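Local coordinates for CRISPR-associated protein,CRISPR-associated endonuclease Cas9 (PDB 6JOO) that cuts, as RNA-guided Cas9 of a CRISPR immune system, invading DNA that matches its guide RNA, in a magnesium-dependent reaction, at residues 652-657 with 774-779; 667-672 with 723-728. One frame throughout, in Å; residues are numbered along the deposited sequence.

In the fold
Both contacts lie in the C-terminal part of the engineered fusion chain, and they share no helix or strand. Interaction 1 is a buried meeting of two loops, in which a leucine packs without any hydrogen bond between the segments while two arginines and two backbone N-H groups turn to the bound RNA; segment 774-779 belongs to the Topo homology region. Interaction 2 lies farther out, its centre about 40 Å from the centre of the chain against about 18 Å, in the beta-hairpin domain, where a two-stranded antiparallel ladder is held by main-chain bonds and carries lysines on a face turned to solvent. Their centres are about 31 Å apart and they do not touch.

Interaction 1: residues 652-657 with 774-779; sequences LRLGNG and DLLPYR. With nucleotides of chain B.
Leu654 packs its branched end against Leu775, Leu776 and Arg779. CG stands anti to the backbone N (chi1 180°), on the side of segment 774-779; from there CD1 touches Leu775 CB at 3.6 Å and CD2 touches Leu776 CD2 at 3.7 Å. The same CD2 sits over one face of the Arg779 guanidinium, 3.7 Å from NH1. Leu776 to Arg779 form a type I turn, and the Arg779 chain leads back from it to the leucine. At its other terminal nitrogen, Arg779 NH2 makes a weak 3.3 Å hydrogen bond to OP1 of A74 of chain B, whose C5' packs on Gly655 CA.

One residue before Leu654, the Arg653 side chain leads away from segment 774-779. Its CG stands between the backbone N and the carbonyl carbon (chi1 61°) and a bend at chi3 (54°) brings NE to OP1 of C78 of chain B, at 2.7 Å; NH2 bonds OP2 of that phosphate at 2.7 Å. OP1 also accepts the backbone N-H groups of Leu652 and Arg653. Two arginines would thus offset charge on two RNA phosphates, while the protein segments themselves are joined by apolar packing, consistent with loops shaped around the guide RNA.

Interaction 2: residues 667-672 with 723-728; sequences LSKVKL and GDNIGL
Ser668 and Leu728 exchange a pair of main-chain hydrogen bonds, and Val670 and Ile726 do the same two residues further on. In the first pair Leu728 N reaches Ser668 O at 2.7 Å in a nearly straight bond (167° at the hydrogen), and in the second Ile726 N lies 2.7 Å from Val670 O. A fifth bond, Leu672 N to Asp724 O at 2.9 Å, continues the ladder beyond the strand ends. The non-hydrogen-bonded pair Lys669-Gly727 lies between the two hydrogen-bonded pairs, and Lys671-Asn725 follows, before the Leu672-Asp724 bond; at both, CA-H groups point at carbonyl oxygens across the gap. The strands are antiparallel but strongly twisted, their directions 141° apart.

The side chains divide by face. Asn725, its CG beside the backbone N (chi1 -85°), spreads its amide between the two lysines: ND2 comes within 3.5 Å of Lys669 CB, and OD1 within 3.4 Å of Lys671 CG. Both lysine chains run extended beyond CG, and this face is largely exposed. Gly727 pairs with Lys669 without a side chain, and Leu667 CD2 lies 3.7 Å from its CA, in the space a CB would need. On the other face stand Ser668, Val670, Ile726 and Leu728, with Ile726 and Leu728 buried; beside them Leu672 CB lies 4.4 Å from Ile726 CG2.

Within the Cas9 beta-hairpin domain these two strands form a small sheet of their own. Gly727 bonds Ser685, in the loop between helices 678-681 and 687-694, and Leu667 packs on Ser685 and Phe729. At the other end Leu672 O accepts a bond from Arg711, next to the zinc ligand His712 just before strand 713-715, and the Leu672 side chain is about 9 Å from the zinc ion.

Interaction 1: residues 652-657 with 774-779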
# COMPACT_ATOMS: atom_id res chain seq x y z
N LEU A 652 -14.77 0.10 -8.73
CA LEU A 652 -16.07 -0.52 -8.48
C LEU A 652 -16.00 -1.74 -7.58
O LEU A 652 -17.05 -2.27 -7.20
CB LEU A 652 -16.73 -0.91 -9.81
CG LEU A 652 -16.95 0.22 -10.83
CD1 LEU A 652 -17.70 -0.27 -12.07
CD2 LEU A 652 -17.68 1.38 -10.18
N ARG A 653 -14.80 -2.22 -7.24
CA ARG A 653 -14.69 -3.36 -6.34
C ARG A 653 -15.05 -2.95 -4.92
O ARG A 653 -15.04 -1.77 -4.56
CB ARG A 653 -13.28 -3.94 -6.38
CG ARG A 653 -12.20 -2.98 -5.94
CD ARG A 653 -10.84 -3.48 -6.35
NE ARG A 653 -10.77 -3.77 -7.78
CZ ARG A 653 -9.67 -4.19 -8.40
NH1 ARG A 653 -8.55 -4.36 -7.71
NH2 ARG A 653 -9.69 -4.44 -9.71
N LEU A 654 -15.37 -3.95 -4.10
CA LEU A 654 -15.90 -3.66 -2.77
C LEU A 654 -14.82 -3.12 -1.84
O LEU A 654 -15.08 -2.23 -1.03
CB LEU A 654 -16.52 -4.92 -2.17
CG LEU A 654 -17.11 -4.76 -0.77
CD1 LEU A 654 -18.12 -3.62 -0.75
CD2 LEU A 654 -17.75 -6.05 -0.30
N GLY A 655 -13.61 -3.65 -1.96
CA GLY A 655 -12.54 -3.24 -1.06
C GLY A 655 -12.03 -1.86 -1.40
O GLY A 655 -11.76 -1.55 -2.57
N ASN A 656 -11.88 -1.02 -0.38
CA ASN A 656 -11.44 0.35 -0.59
C ASN A 656 -10.89 0.83 0.75
O ASN A 656 -11.56 1.53 1.52
CB ASN A 656 -12.56 1.25 -1.09
CG ASN A 656 -12.13 2.68 -1.31
OD1 ASN A 656 -10.94 3.00 -1.38
ND2 ASN A 656 -13.10 3.56 -1.45
N GLY A 657 -9.65 0.44 1.03
CA GLY A 657 -8.94 0.89 2.22
C GLY A 657 -9.56 0.38 3.51
O GLY A 657 -10.25 -0.64 3.55
N ASP A 774 -22.09 -2.93 4.38
CA ASP A 774 -23.37 -3.55 4.08
C ASP A 774 -23.35 -4.38 2.80
O ASP A 774 -24.38 -4.98 2.46
CB ASP A 774 -24.46 -2.47 3.99
CG ASP A 774 -24.85 -1.93 5.35
OD1 ASP A 774 -24.72 -2.67 6.34
OD2 ASP A 774 -25.28 -0.76 5.43
N LEU A 775 -22.22 -4.44 2.09
CA LEU A 775 -22.09 -5.26 0.89
C LEU A 775 -21.15 -6.45 1.10
O LEU A 775 -20.84 -7.15 0.14
CB LEU A 775 -21.60 -4.41 -0.28
CG LEU A 775 -22.43 -3.17 -0.60
CD1 LEU A 775 -21.71 -2.30 -1.61
CD2 LEU A 775 -23.81 -3.56 -1.10
N LEU A 776 -20.69 -6.68 2.34
CA LEU A 776 -19.76 -7.78 2.58
C LEU A 776 -20.40 -9.14 2.36
O LEU A 776 -19.77 -9.98 1.68
CB LEU A 776 -19.18 -7.67 3.99
CG LEU A 776 -18.16 -6.55 4.24
CD1 LEU A 776 -17.71 -6.58 5.69
CD2 LEU A 776 -16.98 -6.69 3.31
N PRO A 777 -21.58 -9.46 2.88
CA PRO A 777 -22.15 -10.80 2.63
C PRO A 777 -22.45 -11.06 1.17
O PRO A 777 -22.55 -12.22 0.77
CB PRO A 777 -23.44 -10.80 3.48
CG PRO A 777 -23.24 -9.72 4.48
CD PRO A 777 -22.46 -8.67 3.77
N TYR A 778 -22.59 -10.01 0.37
CA TYR A 778 -22.92 -10.11 -1.05
C TYR A 778 -21.73 -9.70 -1.92
O TYR A 778 -21.88 -9.03 -2.94
CB TYR A 778 -24.14 -9.26 -1.37
CG TYR A 778 -25.26 -9.41 -0.37
CD1 TYR A 778 -26.23 -10.40 -0.52
CD2 TYR A 778 -25.35 -8.57 0.74
CE1 TYR A 778 -27.25 -10.54 0.40
CE2 TYR A 778 -26.37 -8.71 1.66
CZ TYR A 778 -27.32 -9.70 1.49
OH TYR A 778 -28.34 -9.84 2.41
N ARG A 779 -20.53 -10.11 -1.50
CA ARG A 779 -19.32 -9.78 -2.25
C ARG A 779 -19.32 -10.43 -3.63
O ARG A 779 -18.76 -9.86 -4.58
CB ARG A 779 -18.09 -10.20 -1.45
CG ARG A 779 -16.76 -9.87 -2.11
CD ARG A 779 -15.59 -10.36 -1.27
NE ARG A 779 -14.52 -9.37 -1.25
CZ ARG A 779 -14.33 -8.49 -0.27
NH1 ARG A 779 -15.13 -8.49 0.78
NH2 ARG A 779 -13.33 -7.62 -0.34
P C B 78 -11.98 -1.79 -10.51
OP1 C B 78 -12.41 -2.07 -9.11
OP2 C B 78 -11.16 -2.81 -11.22
O5' C B 78 -13.28 -1.51 -11.38
C5' C B 78 -13.21 -0.77 -12.59
C4' C B 78 -14.41 -1.04 -13.46
O4' C B 78 -14.38 -0.17 -14.61
C3' C B 78 -14.51 -2.43 -14.05
O3' C B 78 -15.09 -3.34 -13.13
C2' C B 78 -15.36 -2.23 -15.30
O2' C B 78 -16.74 -2.33 -15.00
C1' C B 78 -15.04 -0.78 -15.69
N1 C B 78 -14.22 -0.66 -16.91
C2 C B 78 -14.58 0.33 -17.83
O2 C B 78 -15.55 1.06 -17.55
N3 C B 78 -13.87 0.49 -18.96
C4 C B 78 -12.83 -0.31 -19.21
N4 C B 78 -12.15 -0.13 -20.35
C5 C B 78 -12.45 -1.34 -18.30
C6 C B 78 -13.16 -1.48 -17.17
P U B 79 -14.84 -4.91 -13.27
OP1 U B 79 -13.38 -5.14 -13.41
OP2 U B 79 -15.77 -5.41 -14.31
O5' U B 79 -15.32 -5.50 -11.86
C5' U B 79 -14.68 -5.13 -10.65
C4' U B 79 -15.57 -5.42 -9.46
O4' U B 79 -16.58 -4.39 -9.34
C3' U B 79 -16.35 -6.72 -9.53
O3' U B 79 -15.59 -7.83 -9.08
C2' U B 79 -17.57 -6.44 -8.65
O2' U B 79 -17.27 -6.62 -7.28
C1' U B 79 -17.80 -4.95 -8.91
N1 U B 79 -18.82 -4.69 -9.95
C2 U B 79 -20.15 -4.99 -9.69
O2 U B 79 -20.54 -5.48 -8.64
N3 U B 79 -21.01 -4.70 -10.73
C4 U B 79 -20.70 -4.15 -11.95
O4 U B 79 -21.60 -3.95 -12.78
C5 U B 79 -19.31 -3.86 -12.13
C6 U B 79 -18.45 -4.13 -11.15
P A B 74 -10.53 -6.48 1.65
OP1 A B 74 -11.85 -5.95 2.08
OP2 A B 74 -10.40 -7.07 0.30
O5' A B 74 -9.46 -5.31 1.79
C5' A B 74 -9.53 -4.15 0.95
C4' A B 74 -8.19 -3.51 0.74
O4' A B 74 -7.84 -2.70 1.90
C3' A B 74 -7.02 -4.47 0.53
O3' A B 74 -6.08 -3.88 -0.37
C2' A B 74 -6.42 -4.57 1.94
O2' A B 74 -5.07 -4.97 2.00
C1' A B 74 -6.61 -3.14 2.44
N9 A B 74 -6.69 -3.03 3.89
C8 A B 74 -7.08 -3.98 4.80
N7 A B 74 -7.04 -3.58 6.04
C5 A B 74 -6.60 -2.26 5.95
C6 A B 74 -6.34 -1.27 6.92
N6 A B 74 -6.51 -1.45 8.23
N1 A B 74 -5.90 -0.07 6.49
C2 A B 74 -5.73 0.12 5.17
N3 A B 74 -5.94 -0.73 4.17
C4 A B 74 -6.37 -1.92 4.63

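Interaction 2: residues 667-672 with 723-728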
# COMPACT_ATOMS: atom_id res chain seq x y z
N LEU A 667 -19.66 3.18 24.28
CA LEU A 667 -21.05 3.03 23.90
C LEU A 667 -21.96 3.63 24.98
O LEU A 667 -21.54 3.85 26.12
CB LEU A 667 -21.39 1.56 23.67
CG LEU A 667 -22.49 1.24 22.66
CD1 LEU A 667 -22.11 1.77 21.29
CD2 LEU A 667 -22.72 -0.26 22.61
N SER A 668 -23.21 3.89 24.60
CA SER A 668 -24.21 4.40 25.53
C SER A 668 -25.14 3.26 25.92
O SER A 668 -25.83 2.69 25.07
CB SER A 668 -25.00 5.55 24.92
OG SER A 668 -24.22 6.74 24.89
N LYS A 669 -25.17 2.94 27.21
CA LYS A 669 -25.98 1.85 27.73
C LYS A 669 -27.22 2.41 28.42
O LYS A 669 -27.10 3.29 29.29
CB LYS A 669 -25.16 0.99 28.69
CG LYS A 669 -23.79 0.63 28.12
CD LYS A 669 -23.20 -0.61 28.76
CE LYS A 669 -21.91 -1.02 28.06
NZ LYS A 669 -21.38 -2.31 28.57
N VAL A 670 -28.39 1.92 28.03
CA VAL A 670 -29.67 2.45 28.49
C VAL A 670 -30.58 1.28 28.82
O VAL A 670 -30.64 0.29 28.08
CB VAL A 670 -30.30 3.37 27.43
CG1 VAL A 670 -31.78 3.57 27.69
CG2 VAL A 670 -29.58 4.71 27.39
N LYS A 671 -31.29 1.39 29.94
CA LYS A 671 -32.22 0.34 30.35
C LYS A 671 -33.34 0.20 29.32
O LYS A 671 -33.79 1.18 28.72
CB LYS A 671 -32.79 0.65 31.73
CG LYS A 671 -31.74 0.71 32.83
CD LYS A 671 -32.33 1.19 34.15
CE LYS A 671 -31.25 1.33 35.21
NZ LYS A 671 -31.78 1.90 36.48
N LEU A 672 -33.78 -1.05 29.12
CA LEU A 672 -34.79 -1.33 28.11
C LEU A 672 -36.11 -0.63 28.42
O LEU A 672 -36.85 -0.27 27.50
CB LEU A 672 -35.00 -2.84 28.00
CG LEU A 672 -35.70 -3.42 26.76
CD1 LEU A 672 -35.26 -4.85 26.58
CD2 LEU A 672 -37.21 -3.36 26.88
N GLY A 723 -35.27 -4.44 32.75
CA GLY A 723 -34.25 -4.00 33.69
C GLY A 723 -32.83 -4.16 33.21
O GLY A 723 -31.89 -3.91 33.97
N ASP A 724 -32.64 -4.55 31.95
CA ASP A 724 -31.31 -4.77 31.40
C ASP A 724 -30.90 -3.58 30.54
O ASP A 724 -31.74 -2.87 29.98
CB ASP A 724 -31.27 -6.05 30.56
CG ASP A 724 -31.61 -7.28 31.37
OD1 ASP A 724 -31.02 -7.46 32.45
OD2 ASP A 724 -32.47 -8.07 30.93
N ASN A 725 -29.59 -3.38 30.43
CA ASN A 725 -29.03 -2.33 29.59
C ASN A 725 -28.94 -2.79 28.14
O ASN A 725 -28.64 -3.95 27.86
CB ASN A 725 -27.65 -1.93 30.09
CG ASN A 725 -27.70 -0.90 31.19
OD1 ASN A 725 -28.78 -0.54 31.67
ND2 ASN A 725 -26.54 -0.42 31.61
N ILE A 726 -29.19 -1.86 27.22
CA ILE A 726 -28.98 -2.09 25.80
C ILE A 726 -28.05 -1.00 25.28
O ILE A 726 -28.01 0.11 25.80
CB ILE A 726 -30.30 -2.12 25.01
CG1 ILE A 726 -30.94 -0.73 24.94
CG2 ILE A 726 -31.28 -3.09 25.64
CD1 ILE A 726 -32.16 -0.68 24.06
N GLY A 727 -27.29 -1.34 24.24
CA GLY A 727 -26.28 -0.44 23.71
C GLY A 727 -26.82 0.41 22.58
O GLY A 727 -27.40 -0.11 21.62
N LEU A 728 -26.62 1.72 22.69
CA LEU A 728 -26.98 2.66 21.64
C LEU A 728 -25.78 3.52 21.29
O LEU A 728 -24.93 3.80 22.15
CB LEU A 728 -28.15 3.56 22.06
CG LEU A 728 -29.43 2.91 22.58
CD1 LEU A 728 -30.43 3.98 22.93
CD2 LEU A 728 -30.00 1.94 21.56